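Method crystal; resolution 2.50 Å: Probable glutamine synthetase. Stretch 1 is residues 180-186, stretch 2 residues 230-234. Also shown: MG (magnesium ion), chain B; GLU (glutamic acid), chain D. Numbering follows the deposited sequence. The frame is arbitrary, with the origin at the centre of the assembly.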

# COMPACT_ATOMS: atom_id res chain seq x y z
N GLU A 180 33.65 -8.11 -2.69
CA GLU A 180 34.72 -8.84 -3.40
C GLU A 180 34.65 -8.60 -4.94
O GLU A 180 33.96 -7.69 -5.44
CB GLU A 180 34.60 -10.34 -3.10
CG GLU A 180 35.61 -10.89 -2.13
CD GLU A 180 36.98 -11.14 -2.73
OE1 GLU A 180 37.88 -11.57 -1.99
OE2 GLU A 180 37.15 -10.94 -3.95
N TYR A 181 35.31 -9.48 -5.69
CA TYR A 181 35.55 -9.22 -7.11
C TYR A 181 34.26 -9.33 -7.94
O TYR A 181 33.99 -8.46 -8.75
CB TYR A 181 36.81 -10.01 -7.66
CG TYR A 181 37.14 -9.74 -9.09
CD1 TYR A 181 37.29 -8.43 -9.56
CD2 TYR A 181 37.30 -10.80 -10.00
CE1 TYR A 181 37.56 -8.16 -10.89
CE2 TYR A 181 37.58 -10.56 -11.34
CZ TYR A 181 37.70 -9.25 -11.79
OH TYR A 181 37.97 -9.02 -13.11
N GLY A 182 33.41 -10.32 -7.66
CA GLY A 182 32.22 -10.48 -8.49
C GLY A 182 31.07 -9.61 -8.13
O GLY A 182 30.98 -9.05 -7.00
N GLN A 183 30.13 -9.52 -9.05
CA GLN A 183 28.97 -8.71 -8.80
C GLN A 183 28.13 -9.30 -7.65
O GLN A 183 27.79 -10.52 -7.67
CB GLN A 183 28.16 -8.65 -10.05
CG GLN A 183 28.95 -8.21 -11.27
CD GLN A 183 28.01 -7.69 -12.31
OE1 GLN A 183 26.89 -8.22 -12.47
NE2 GLN A 183 28.40 -6.61 -12.97
N ARG A 184 27.80 -8.47 -6.65
CA ARG A 184 27.07 -8.94 -5.43
C ARG A 184 27.93 -9.89 -4.59
O ARG A 184 27.39 -10.62 -3.73
CB ARG A 184 25.76 -9.64 -5.83
CG ARG A 184 25.00 -8.96 -6.97
CD ARG A 184 24.41 -7.66 -6.43
NE ARG A 184 23.48 -6.99 -7.34
CZ ARG A 184 22.98 -5.77 -7.13
NH1 ARG A 184 23.31 -5.09 -6.01
NH2 ARG A 184 22.15 -5.22 -8.04
N GLN A 185 29.25 -9.96 -4.85
CA GLN A 185 30.04 -10.80 -4.01
C GLN A 185 30.54 -10.03 -2.78
O GLN A 185 31.03 -8.87 -2.90
CB GLN A 185 31.20 -11.34 -4.78
CG GLN A 185 31.82 -12.54 -4.09
CD GLN A 185 33.02 -13.12 -4.81
OE1 GLN A 185 33.78 -12.40 -5.48
NE2 GLN A 185 33.22 -14.43 -4.65
N TYR A 186 30.42 -10.69 -1.62
CA TYR A 186 30.99 -10.22 -0.35
C TYR A 186 31.80 -11.30 0.37
O TYR A 186 31.69 -12.47 0.06
CB TYR A 186 29.89 -9.73 0.58
CG TYR A 186 29.14 -8.61 -0.09
CD1 TYR A 186 29.55 -7.29 0.10
CD2 TYR A 186 28.09 -8.88 -1.01
CE1 TYR A 186 28.93 -6.25 -0.52
CE2 TYR A 186 27.44 -7.82 -1.62
CZ TYR A 186 27.88 -6.51 -1.37
OH TYR A 186 27.30 -5.41 -1.96
N ALA A 230 30.30 -16.17 -13.80
CA ALA A 230 30.45 -15.30 -12.69
C ALA A 230 31.80 -15.60 -12.08
O ALA A 230 32.31 -16.71 -12.22
CB ALA A 230 29.34 -15.57 -11.68
N VAL A 231 32.38 -14.61 -11.41
CA VAL A 231 33.42 -14.86 -10.40
C VAL A 231 32.96 -15.90 -9.38
O VAL A 231 31.81 -15.89 -8.92
CB VAL A 231 33.79 -13.56 -9.67
CG1 VAL A 231 35.05 -13.76 -8.80
CG2 VAL A 231 33.99 -12.43 -10.71
N THR A 232 33.87 -16.82 -9.06
CA THR A 232 33.60 -17.99 -8.26
C THR A 232 33.70 -17.62 -6.76
O THR A 232 34.35 -16.64 -6.41
CB THR A 232 34.63 -19.12 -8.59
OG1 THR A 232 35.96 -18.58 -8.68
CG2 THR A 232 34.36 -19.75 -9.90
N ASN A 233 33.05 -18.43 -5.89
CA ASN A 233 33.01 -18.22 -4.45
C ASN A 233 33.95 -19.30 -3.87
O ASN A 233 33.64 -20.51 -3.87
CB ASN A 233 31.58 -18.37 -3.85
CG ASN A 233 30.56 -17.28 -4.29
OD1 ASN A 233 30.82 -16.06 -4.20
ND2 ASN A 233 29.34 -17.73 -4.73
N GLY A 234 35.11 -18.86 -3.37
CA GLY A 234 36.05 -19.74 -2.70
C GLY A 234 35.81 -19.81 -1.20
O GLY A 234 35.02 -19.06 -0.66
MG MG B . 38.75 -13.27 -1.01
N GLU D . 36.97 -15.90 -5.44
CA GLU D . 38.30 -16.65 -5.41
C GLU D . 38.21 -18.17 -5.15
O GLU D . 37.38 -18.87 -5.72
CB GLU D . 39.22 -16.02 -4.37
CG GLU D . 39.72 -14.65 -4.76
CD GLU D . 40.44 -13.98 -3.64
OE1 GLU D . 41.65 -13.78 -3.80
OE2 GLU D . 39.80 -13.67 -2.61
OXT GLU D . 38.97 -18.75 -4.36

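Glu180 touches no residue of stretch 2, yet both oxygens of its carboxylate are engaged: Glu180 OE1 lies 2.1 Å from the magnesium ion, which the ligand glutamate also binds through its own OE2 at 2.0 Å, while Glu180 OE2 accepts a hydrogen bond from Tyr181 N at 2.9 Å. The Tyr181 ring meets Val231 obliquely, with Tyr181 CD2 to Val231 CG2 at 3.8 Å, an apolar contact.

The CA atoms of the two stretches come nearest at Gly182 and Val231, 4.9 Å apart, and Gly182 CA packs 3.4 Å from Val231 CG2. An ideal CB on Gly182 would fall 2.9 Å from Val231 CB, a clash, so this approach depends on the bare backbone. Gly182 also opens a type II turn, closed by Gln185 N to Gly182 O at 2.9 Å; Gln183 and Arg184, within it, make no contact with stretch 2.

Gln185, extended with chi1 and chi2 both t, carries the polar link. Its OE1 accepts from Gly182 N at 3.0 Å and a nearly straight 172°, which, with the two bonds from NE2, is consistent with the modelled orientation of the amide. Gln185 NE2 then donates to Asn233 OD1 at 2.9 Å (143°) and to Thr232 O at 3.0 Å (136°). Thr232 O also accepts from the ligand N at 2.9 Å, so one carbonyl joins Gln185 to the bound glutamate. At Tyr186 the CA-to-CB bond points away from stretch 2, and the residue makes no contact with it.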